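Local coordinates for protein pectate lyase/Amb allergen (Acidovorax citrulli, PDB 4HWV) that probably cleaves pectate in plant cell walls as a secreted, calcium-binding polysaccharide lyase of family 1, at residues 116-121 and 207-212; 134-139 and 265-270; 316-321 and 413-418. One frame throughout, in Å; residues are numbered along the deposited sequence.

Contact 3 is the most extensive, burying 234 Å² around Phe415, against 105 Å² in contact 1 and 61 Å² in contact 2. All lie in loops, helix ends and short strands at the periphery of the beta-helix. Contact 3 is buried, although its Arg320 is exposed; contacts 1 and 2 are partly buried, each setting a buried aromatic (Phe209, Tyr267) against a partly exposed amide (Gln118, Asn136). Contact 1 joins helix 118-129 to the approach of strand 211-213; Pro214 and Asp219 tie contact 2 to the connection after that strand, and the two contacts touch. Their chemistry differs: a water bridge, an amide and a phenol hydroxyl close together but hydrogen-bonded to other residues, and CH-pi packing beside a guanidinium.

Contact 1 (116-121 and 207-212); sequences ASQASL and DDFPQW
Gln118, in the first turn of helix 118-129, and Phe209, in the loop before strand 211-213, mark the closest backbone approach, yet their CA atoms are 9.8 Å apart, so long side chains and a water must span the gap. The Gln118 chain leaves with CG anti to the backbone N (chi1 161°), bends at chi2 and runs alongside the Phe209 side chain, the two pointing opposite ways. Gln118 OE1 stops 3.4 Å from Phe209 CE1, at the ring edge and near its plane; the Gln118 amide and Phe209 ring planes are 75° apart. On the other branch, Gln118 NE2 gives a hydrogen bond to a water at 3.1 Å; that water donates in turn to Asp208 O at 2.7 Å, making the polar link indirect. Phe209 also packs on Tyr103 and on Ala151 and Ala152 of helix 143-159. Each backbone is shaped locally: Ser117 OG accepts from Ser120 N at 2.9 Å, while Asp207 OD1 accepts from Phe209 N at 2.8 Å. Ala116 O bonds His259 of the second subunit, placing this edge at the dimer interface. An N-capped helix thus faces an Asx turn, both peripheral to the right-handed parallel beta-helix of the pectate lyase fold.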
# COMPACT_ATOMS: atom_id res chain seq x y z
N ALA A 116 -25.80 14.48 -2.78
CA ALA A 116 -25.88 14.15 -1.36
C ALA A 116 -24.79 13.18 -0.93
O ALA A 116 -24.62 12.94 0.26
CB ALA A 116 -27.24 13.58 -1.03
N SER A 117 -24.06 12.63 -1.89
CA SER A 117 -22.98 11.69 -1.60
C SER A 117 -22.04 11.59 -2.79
O SER A 117 -22.42 11.85 -3.94
CB SER A 117 -23.55 10.30 -1.31
OG SER A 117 -24.14 9.73 -2.47
N GLN A 118 -20.81 11.18 -2.50
CA GLN A 118 -19.88 10.78 -3.53
C GLN A 118 -20.45 9.60 -4.34
O GLN A 118 -20.32 9.56 -5.57
CB GLN A 118 -18.52 10.44 -2.91
CG GLN A 118 -17.57 9.58 -3.76
CD GLN A 118 -16.99 10.30 -4.96
OE1 GLN A 118 -17.54 11.28 -5.46
NE2 GLN A 118 -15.86 9.80 -5.44
N ALA A 119 -21.11 8.66 -3.68
CA ALA A 119 -21.67 7.51 -4.38
C ALA A 119 -22.64 7.96 -5.47
O ALA A 119 -22.64 7.42 -6.59
CB ALA A 119 -22.37 6.60 -3.39
N SER A 120 -23.49 8.92 -5.14
CA SER A 120 -24.45 9.43 -6.11
C SER A 120 -23.76 10.15 -7.28
O SER A 120 -24.12 9.94 -8.44
CB SER A 120 -25.45 10.35 -5.41
OG SER A 120 -26.28 11.00 -6.36
N LEU A 121 -22.78 10.98 -6.97
CA LEU A 121 -22.04 11.69 -8.00
C LEU A 121 -21.35 10.69 -8.93
O LEU A 121 -21.45 10.80 -10.16
CB LEU A 121 -21.03 12.63 -7.35
CG LEU A 121 -20.08 13.33 -8.35
CD1 LEU A 121 -20.83 14.09 -9.45
CD2 LEU A 121 -19.17 14.26 -7.58
N ASP A 207 -5.59 11.72 -6.31
CA ASP A 207 -6.69 12.57 -6.74
C ASP A 207 -7.97 11.77 -6.59
O ASP A 207 -8.16 10.75 -7.26
CB ASP A 207 -6.44 12.95 -8.21
CG ASP A 207 -7.41 13.96 -8.76
OD1 ASP A 207 -8.55 14.09 -8.24
OD2 ASP A 207 -7.03 14.64 -9.74
N ASP A 208 -8.83 12.21 -5.69
CA ASP A 208 -10.10 11.53 -5.46
C ASP A 208 -11.15 11.80 -6.52
O ASP A 208 -12.21 11.18 -6.48
CB ASP A 208 -10.64 11.91 -4.10
CG ASP A 208 -9.97 11.13 -3.01
OD1 ASP A 208 -10.17 9.89 -2.96
OD2 ASP A 208 -9.25 11.73 -2.21
N PHE A 209 -10.84 12.71 -7.46
CA PHE A 209 -11.81 13.12 -8.48
C PHE A 209 -11.19 13.14 -9.87
O PHE A 209 -11.19 14.17 -10.55
CB PHE A 209 -12.42 14.48 -8.08
CG PHE A 209 -13.16 14.40 -6.78
CD1 PHE A 209 -14.44 13.83 -6.74
CD2 PHE A 209 -12.57 14.81 -5.59
CE1 PHE A 209 -15.10 13.68 -5.54
CE2 PHE A 209 -13.24 14.66 -4.38
CZ PHE A 209 -14.51 14.09 -4.36
N PRO A 210 -10.67 11.98 -10.32
CA PRO A 210 -10.12 11.93 -11.68
C PRO A 210 -11.20 12.24 -12.71
O PRO A 210 -12.39 11.96 -12.49
CB PRO A 210 -9.65 10.48 -11.81
CG PRO A 210 -10.52 9.74 -10.87
CD PRO A 210 -10.72 10.65 -9.70
N GLN A 211 -10.78 12.82 -13.83
CA GLN A 211 -11.70 13.20 -14.88
C GLN A 211 -11.59 12.20 -16.00
O GLN A 211 -10.50 11.81 -16.40
CB GLN A 211 -11.32 14.58 -15.41
CG GLN A 211 -12.25 15.10 -16.51
CD GLN A 211 -11.63 16.28 -17.24
OE1 GLN A 211 -10.54 16.17 -17.80
NE2 GLN A 211 -12.32 17.43 -17.21
N TRP A 212 -12.74 11.81 -16.55
CA TRP A 212 -12.74 11.03 -17.77
C TRP A 212 -12.66 11.98 -18.97
O TRP A 212 -13.51 12.87 -19.11
CB TRP A 212 -13.98 10.15 -17.87
CG TRP A 212 -14.10 9.42 -19.18
CD1 TRP A 212 -15.04 9.65 -20.16
CD2 TRP A 212 -13.28 8.34 -19.66
NE1 TRP A 212 -14.83 8.79 -21.21
CE2 TRP A 212 -13.77 7.97 -20.93
CE3 TRP A 212 -12.17 7.65 -19.13
CZ2 TRP A 212 -13.19 6.95 -21.69
CZ3 TRP A 212 -11.60 6.63 -19.89
CH2 TRP A 212 -12.11 6.30 -21.17
O HOH W 1 -14.29 10.27 -8.02

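Contact 2 (134-139 and 265-270); sequences WGNART and TDYSGG
Asn136 and Tyr267 approach from opposite directions, and only the phenol hydroxyl meets the amide, tilted out of the amide plane; the amide and ring planes are 10° apart but do not overlap as a stack. One face of the Tyr267 ring carries Thr265 CG2, 3.7 Å above its centre, and Phe272 meets the ring with planes inclined by about 45°. The other segment has its own flat pair: Trp134 CZ2 lies over the centre of the Arg138 guanidinium, and Arg138 NE sits 3.4 Å above the Trp134 indole, toward its rim. At the indole edge, in its plane, Trp134 NE1 donates to Arg138 O at 3.1 Å, reaching that oxygen from well above the carbonyl plane; a second bond, to Thr139 O, is weak. These bonds close the turn 134-139, in which Gly135, the first residue past helix 131-134, has positive phi. Asn136 points at Tyr267, its CG anti to the carbonyl carbon (chi1 -62°). Tyr267 OH is almost equally far from both amide branches, 3.4 Å from Asn136 ND2 and 3.5 Å from Asn136 OD1. Behind Tyr267, Asp266 OD1 takes both Ser268 N (2.9 Å) and Ser268 OG (2.7 Å) from the same face of the carboxylate, an Asx turn within the type I turn 266-269. Hydrogen bonds from Asn136 OD1 to His263 NE2 and from Asn136 ND2 to Pro214 O fix which way the amide is turned, and another to Asp219 O holds the Tyr267 hydroxyl, so both polar ends are satisfied by surrounding loops.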
# COMPACT_ATOMS: atom_id res chain seq x y z
N TRP A 134 -21.79 8.66 -24.01
CA TRP A 134 -21.31 9.99 -24.37
C TRP A 134 -20.56 10.01 -25.69
O TRP A 134 -20.47 11.04 -26.35
CB TRP A 134 -20.36 10.50 -23.28
CG TRP A 134 -19.95 11.93 -23.42
CD1 TRP A 134 -18.79 12.40 -23.97
CD2 TRP A 134 -20.69 13.09 -23.00
NE1 TRP A 134 -18.76 13.78 -23.92
CE2 TRP A 134 -19.92 14.23 -23.33
CE3 TRP A 134 -21.95 13.27 -22.40
CZ2 TRP A 134 -20.36 15.54 -23.07
CZ3 TRP A 134 -22.38 14.57 -22.13
CH2 TRP A 134 -21.58 15.69 -22.47
N GLY A 135 -20.03 8.85 -26.08
CA GLY A 135 -19.13 8.78 -27.21
C GLY A 135 -17.78 9.41 -26.92
O GLY A 135 -17.43 9.70 -25.75
N ASN A 136 -17.02 9.66 -27.98
CA ASN A 136 -15.65 10.12 -27.87
C ASN A 136 -15.37 11.36 -28.71
O ASN A 136 -14.21 11.75 -28.91
CB ASN A 136 -14.70 8.99 -28.27
CG ASN A 136 -14.83 7.80 -27.35
OD1 ASN A 136 -15.60 6.87 -27.60
ND2 ASN A 136 -14.08 7.82 -26.26
N ALA A 137 -16.44 12.00 -29.16
CA ALA A 137 -16.31 13.12 -30.08
C ALA A 137 -16.17 14.47 -29.40
O ALA A 137 -15.89 15.46 -30.06
CB ALA A 137 -17.48 13.15 -31.06
N ARG A 138 -16.38 14.51 -28.08
CA ARG A 138 -16.22 15.76 -27.36
C ARG A 138 -15.87 15.49 -25.92
O ARG A 138 -16.13 14.40 -25.40
CB ARG A 138 -17.51 16.59 -27.44
CG ARG A 138 -18.72 15.90 -26.84
CD ARG A 138 -19.99 16.72 -27.01
NE ARG A 138 -21.15 16.02 -26.47
CZ ARG A 138 -22.19 16.62 -25.88
NH1 ARG A 138 -22.22 17.93 -25.75
NH2 ARG A 138 -23.20 15.89 -25.42
N THR A 139 -15.27 16.49 -25.29
CA THR A 139 -14.94 16.45 -23.88
C THR A 139 -16.23 16.43 -23.05
O THR A 139 -17.31 16.75 -23.55
CB THR A 139 -14.11 17.67 -23.52
OG1 THR A 139 -14.81 18.85 -23.94
CG2 THR A 139 -12.76 17.61 -24.25
N THR A 265 -13.68 -1.21 -29.29
CA THR A 265 -12.78 -1.11 -28.15
C THR A 265 -13.39 -1.74 -26.91
O THR A 265 -14.49 -1.38 -26.50
CB THR A 265 -12.39 0.36 -27.87
OG1 THR A 265 -11.60 0.84 -28.97
CG2 THR A 265 -11.59 0.49 -26.59
N ASP A 266 -12.69 -2.71 -26.34
CA ASP A 266 -13.06 -3.28 -25.06
C ASP A 266 -12.68 -2.28 -23.98
O ASP A 266 -11.50 -2.16 -23.60
CB ASP A 266 -12.33 -4.61 -24.86
CG ASP A 266 -12.69 -5.30 -23.55
OD1 ASP A 266 -13.26 -4.66 -22.65
OD2 ASP A 266 -12.38 -6.50 -23.41
N TYR A 267 -13.68 -1.58 -23.47
CA TYR A 267 -13.44 -0.54 -22.47
C TYR A 267 -13.11 -1.03 -21.07
O TYR A 267 -12.81 -0.21 -20.20
CB TYR A 267 -14.54 0.53 -22.48
CG TYR A 267 -14.24 1.59 -23.52
CD1 TYR A 267 -13.31 2.60 -23.26
CD2 TYR A 267 -14.86 1.59 -24.76
CE1 TYR A 267 -13.01 3.57 -24.19
CE2 TYR A 267 -14.57 2.56 -25.73
CZ TYR A 267 -13.65 3.55 -25.43
OH TYR A 267 -13.37 4.53 -26.36
N SER A 268 -13.10 -2.34 -20.86
CA SER A 268 -12.61 -2.90 -19.59
C SER A 268 -11.08 -3.02 -19.53
O SER A 268 -10.53 -3.35 -18.49
CB SER A 268 -13.23 -4.26 -19.29
OG SER A 268 -12.70 -5.26 -20.13
N GLY A 269 -10.40 -2.73 -20.63
CA GLY A 269 -8.96 -2.88 -20.68
C GLY A 269 -8.18 -1.92 -19.80
O GLY A 269 -8.69 -0.87 -19.38
N GLY A 270 -6.92 -2.28 -19.54
CA GLY A 270 -6.05 -1.49 -18.67
C GLY A 270 -5.79 -0.06 -19.10
O GLY A 270 -5.51 0.78 -18.24

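Contact 3 (316-321 and 413-418); sequences SGNPRM and ALFSAS
Phe415 projects onto loop 316-321 and meets four successive residues, Gly317 to Arg320. Pro319 CD lies over one face, 3.4 Å from the centroid of the Phe415 ring and 8° off the ring normal, a CH-pi contact almost directly above the ring centre. At the ring edge the Arg320 guanidinium stands upright, the two planes 89° apart, with Phe415 CD1 3.6 Å from Arg320 CZ and over the centre of the group. Asn318 OD1 comes within 3.5 Å of Phe415 CE1, and Gly317 O reaches 3.7 Å from Phe415 CE2.

The next shell sets these partners. Asn318 OD1 also accepts from Arg320 N (2.8 Å, 155°), an Asx turn inside the type I turn 318-321, and Asn318 ND2 is bonded to Ala314 O. Arg320 runs extended from CG to NE. Phe415 packs on Cys420 too, which is in disulfide with Cys411. Chemically, the ring takes proline on one face and a guanidinium face at its edge, a geometry that is not a cation-pi stack; Arg320 NE forms a salt bridge with Glu419 OE1, whose charge probably offsets that of the guanidinium, while Glu419 OE2 bonds Ser416 OG, the N-cap of helix 417-420.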
# COMPACT_ATOMS: atom_id res chain seq x y z
N SER A 316 5.16 27.54 -22.45
CA SER A 316 5.10 26.13 -22.09
C SER A 316 5.88 25.16 -22.98
O SER A 316 5.92 23.96 -22.71
CB SER A 316 3.64 25.67 -21.97
OG SER A 316 2.95 25.89 -23.18
N GLY A 317 6.51 25.66 -24.03
CA GLY A 317 7.32 24.80 -24.90
C GLY A 317 8.59 25.55 -25.26
O GLY A 317 8.83 25.86 -26.44
N ASN A 318 9.41 25.80 -24.25
CA ASN A 318 10.50 26.75 -24.36
C ASN A 318 11.83 26.03 -24.20
O ASN A 318 12.14 25.54 -23.11
CB ASN A 318 10.33 27.84 -23.29
CG ASN A 318 11.33 28.96 -23.41
OD1 ASN A 318 12.44 28.79 -23.92
ND2 ASN A 318 10.93 30.15 -22.94
N PRO A 319 12.62 25.94 -25.29
CA PRO A 319 13.89 25.21 -25.24
C PRO A 319 14.99 25.92 -24.47
O PRO A 319 16.12 25.43 -24.45
CB PRO A 319 14.27 25.08 -26.72
CG PRO A 319 13.67 26.28 -27.36
CD PRO A 319 12.37 26.52 -26.63
N ARG A 320 14.67 27.06 -23.86
CA ARG A 320 15.60 27.75 -22.96
C ARG A 320 15.33 27.42 -21.49
O ARG A 320 16.06 27.84 -20.59
CB ARG A 320 15.56 29.26 -23.22
CG ARG A 320 15.91 29.54 -24.68
CD ARG A 320 15.67 30.97 -25.13
NE ARG A 320 16.07 31.08 -26.53
CZ ARG A 320 15.71 32.06 -27.35
NH1 ARG A 320 14.92 33.03 -26.91
NH2 ARG A 320 16.13 32.06 -28.62
N MET A 321 14.27 26.65 -21.26
CA MET A 321 13.88 26.19 -19.92
C MET A 321 14.12 24.68 -19.80
O MET A 321 14.68 24.05 -20.70
CB MET A 321 12.39 26.48 -19.71
CG MET A 321 12.03 27.97 -19.81
SD MET A 321 12.69 28.90 -18.42
CE MET A 321 12.49 30.59 -18.99
N ALA A 413 11.02 29.42 -35.73
CA ALA A 413 10.55 30.79 -35.91
C ALA A 413 10.46 31.55 -34.58
O ALA A 413 10.53 32.78 -34.55
CB ALA A 413 9.21 30.80 -36.61
N LEU A 414 10.28 30.82 -33.49
CA LEU A 414 10.17 31.44 -32.17
C LEU A 414 11.52 31.47 -31.46
O LEU A 414 11.79 32.38 -30.66
CB LEU A 414 9.14 30.72 -31.30
CG LEU A 414 7.70 30.78 -31.82
CD1 LEU A 414 6.79 29.85 -31.03
CD2 LEU A 414 7.18 32.21 -31.77
N PHE A 415 12.36 30.49 -31.75
CA PHE A 415 13.65 30.34 -31.08
C PHE A 415 14.77 30.29 -32.11
O PHE A 415 15.13 31.32 -32.68
CB PHE A 415 13.61 29.13 -30.12
CG PHE A 415 12.54 29.25 -29.08
CD1 PHE A 415 12.72 30.07 -27.97
CD2 PHE A 415 11.32 28.61 -29.25
CE1 PHE A 415 11.72 30.22 -27.03
CE2 PHE A 415 10.31 28.75 -28.31
CZ PHE A 415 10.51 29.55 -27.20
N SER A 416 15.30 29.10 -32.39
CA SER A 416 16.27 28.94 -33.47
C SER A 416 16.35 27.48 -33.87
O SER A 416 15.93 26.61 -33.11
CB SER A 416 17.66 29.43 -33.06
OG SER A 416 18.17 28.69 -31.97
N ALA A 417 16.89 27.19 -35.05
CA ALA A 417 16.99 25.81 -35.51
C ALA A 417 17.76 24.92 -34.53
O ALA A 417 17.31 23.83 -34.21
CB ALA A 417 17.63 25.75 -36.89
N SER A 418 18.91 25.39 -34.04
CA SER A 418 19.70 24.57 -33.11
C SER A 418 18.94 24.32 -31.80
O SER A 418 18.96 23.22 -31.27
CB SER A 418 21.07 25.19 -32.84
OG SER A 418 20.97 26.47 -32.24